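Local coordinates for cleavage stimulation factor 77 (Encephalitozoon cuniculi, PDB 2UY1), which probably binds mRNA and is thought to take part in pre-mRNA 3'-end processing as a helical-repeat protein of the Suppressor of forked type, at residues 245-250 / 437-442. Numbering follows the deposited sequence.
Sequences GMFLSL and GRYHCF
Phe-247 slides one face of its ring under the CD1 and CE1 atoms of Tyr-439, whose CE1 sits over the centre of the phenylalanine ring, 3.5 Å above its plane. The closest approach is from Phe-247 CZ to Tyr-439 CD1, at 3.5 Å. The Phe-247 and Tyr-439 rings meet obliquely, their planes 47° apart and their centroids 4.6 Å apart. In both residues CG lies opposite the backbone N (chi1 178° in Phe-247, 167° in Tyr-439), which carries each ring out from its helix toward the other. Three residues on, Phe-442 takes up a different place around the ring. Its CB reaches the edge of Phe-247 near the ring plane, 3.8 Å from CE1, while its own phenyl ring turns away to meet Phe-217 edge-to-face. Phe-247 is thus held over a face and at an edge by residues of a single helix, and Phe-446, farther along that helix, adds an edge-to-face ring. All three touching residues are buried, and the contact between them is wholly apolar. This is plain aromatic packing in the middle of an all-helical, TPR-like chain: it sets the N-terminal part of helix 247-255 against the late helix 434-446, with helix 213-225 packing against both.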
loop_
_atom_site.group_PDB
_atom_site.type_symbol
_atom_site.label_atom_id
_atom_site.label_comp_id
_atom_site.label_asym_id
_atom_site.label_seq_id
_atom_site.Cartn_x
_atom_site.Cartn_y
_atom_site.Cartn_z
ATOM N N GLY B 245 30.302 -4.625 -3.889
ATOM C CA GLY B 245 29.386 -3.706 -3.144
ATOM C C GLY B 245 29.863 -2.972 -1.876
ATOM O O GLY B 245 30.948 -3.247 -1.332
ATOM N N MET B 246 29.047 -2.010 -1.428
ATOM C CA MET B 246 29.167 -1.358 -0.118
ATOM C C MET B 246 28.912 -2.273 1.117
ATOM O O MET B 246 29.483 -2.035 2.154
ATOM C CB MET B 246 28.212 -0.156 -0.101
ATOM C CG MET B 246 28.063 0.644 1.201
ATOM S SD MET B 246 27.484 2.287 0.773
ATOM C CE MET B 246 28.995 2.887 0.003
ATOM N N PHE B 247 28.037 -3.285 1.013
ATOM C CA PHE B 247 27.679 -4.156 2.181
ATOM C C PHE B 247 28.882 -4.600 3.064
ATOM O O PHE B 247 28.881 -4.410 4.296
ATOM C CB PHE B 247 26.861 -5.412 1.744
ATOM C CG PHE B 247 26.527 -6.336 2.881
ATOM C CD1 PHE B 247 25.288 -6.217 3.568
ATOM C CD2 PHE B 247 27.440 -7.298 3.321
ATOM C CE1 PHE B 247 24.993 -7.061 4.625
ATOM C CE2 PHE B 247 27.158 -8.130 4.394
ATOM C CZ PHE B 247 25.926 -8.012 5.065
ATOM N N LEU B 248 29.867 -5.248 2.435
ATOM C CA LEU B 248 30.968 -5.865 3.185
ATOM C C LEU B 248 31.833 -4.847 3.873
ATOM O O LEU B 248 32.412 -5.160 4.895
ATOM C CB LEU B 248 31.850 -6.788 2.289
ATOM C CG LEU B 248 31.481 -8.251 2.105
ATOM C CD1 LEU B 248 32.609 -8.936 1.343
ATOM C CD2 LEU B 248 31.266 -9.002 3.389
ATOM N N SER B 249 31.920 -3.625 3.329
ATOM C CA SER B 249 32.641 -2.537 4.018
ATOM C C SER B 249 31.892 -2.013 5.229
ATOM O O SER B 249 32.520 -1.673 6.246
ATOM C CB SER B 249 32.994 -1.401 3.050
ATOM O OG SER B 249 33.825 -1.902 1.978
ATOM N N LEU B 250 30.560 -1.919 5.115
ATOM C CA LEU B 250 29.712 -1.517 6.233
ATOM C C LEU B 250 29.736 -2.513 7.389
ATOM O O LEU B 250 29.807 -2.122 8.577
ATOM C CB LEU B 250 28.257 -1.244 5.755
ATOM C CG LEU B 250 28.003 -0.124 4.738
ATOM C CD1 LEU B 250 26.516 0.213 4.661
ATOM C CD2 LEU B 250 28.749 1.135 5.077
ATOM N N GLY B 437 19.005 -15.569 5.500
ATOM C CA GLY B 437 18.190 -14.834 6.467
ATOM C C GLY B 437 18.981 -13.852 7.289
ATOM O O GLY B 437 18.616 -12.664 7.376
ATOM N N ARG B 438 20.082 -14.328 7.877
ATOM C CA ARG B 438 20.982 -13.496 8.679
ATOM C C ARG B 438 21.564 -12.322 7.881
ATOM O O ARG B 438 21.614 -11.190 8.358
ATOM C CB ARG B 438 22.094 -14.358 9.307
ATOM C CG ARG B 438 21.588 -15.151 10.491
ATOM C CD ARG B 438 22.552 -16.219 10.952
ATOM N NE ARG B 438 21.925 -17.134 11.922
ATOM C CZ ARG B 438 21.923 -16.983 13.260
ATOM N NH1 ARG B 438 22.503 -15.920 13.842
ATOM N NH2 ARG B 438 21.355 -17.913 14.027
ATOM N N TYR B 439 22.034 -12.623 6.678
ATOM C CA TYR B 439 22.548 -11.634 5.763
ATOM C C TYR B 439 21.510 -10.572 5.506
ATOM O O TYR B 439 21.850 -9.410 5.567
ATOM C CB TYR B 439 22.939 -12.298 4.415
ATOM C CG TYR B 439 23.183 -11.305 3.286
ATOM C CD1 TYR B 439 24.392 -10.588 3.193
ATOM C CD2 TYR B 439 22.205 -11.077 2.323
ATOM C CE1 TYR B 439 24.609 -9.706 2.171
ATOM C CE2 TYR B 439 22.407 -10.193 1.313
ATOM C CZ TYR B 439 23.607 -9.488 1.247
ATOM O OH TYR B 439 23.801 -8.614 0.199
ATOM N N HIS B 440 20.269 -10.974 5.166
ATOM C CA HIS B 440 19.220 -9.981 4.908
ATOM C C HIS B 440 18.878 -9.148 6.093
ATOM O O HIS B 440 18.623 -7.977 5.948
ATOM C CB HIS B 440 17.978 -10.554 4.205
ATOM C CG HIS B 440 18.248 -10.930 2.791
ATOM N ND1 HIS B 440 18.670 -12.096 2.246
ATOM C CD2 HIS B 440 18.212 -10.013 1.764
ATOM C CE1 HIS B 440 18.801 -11.887 0.899
ATOM N NE2 HIS B 440 18.542 -10.614 0.634
ATOM N N CYS B 441 18.965 -9.723 7.279
ATOM C CA CYS B 441 18.889 -8.966 8.528
ATOM C C CYS B 441 19.906 -7.848 8.613
ATOM O O CYS B 441 19.570 -6.761 9.012
ATOM C CB CYS B 441 18.967 -9.875 9.760
ATOM S SG CYS B 441 17.452 -10.850 10.104
ATOM N N PHE B 442 21.164 -8.110 8.233
ATOM C CA PHE B 442 22.171 -7.089 8.275
ATOM C C PHE B 442 21.885 -6.110 7.153
ATOM O O PHE B 442 21.852 -4.918 7.411
ATOM C CB PHE B 442 23.582 -7.704 8.145
ATOM C CG PHE B 442 24.171 -8.170 9.441
ATOM C CD1 PHE B 442 25.129 -7.426 10.078
ATOM C CD2 PHE B 442 23.785 -9.392 10.007
ATOM C CE1 PHE B 442 25.683 -7.836 11.289
ATOM C CE2 PHE B 442 24.312 -9.802 11.205
ATOM C CZ PHE B 442 25.285 -9.009 11.847
#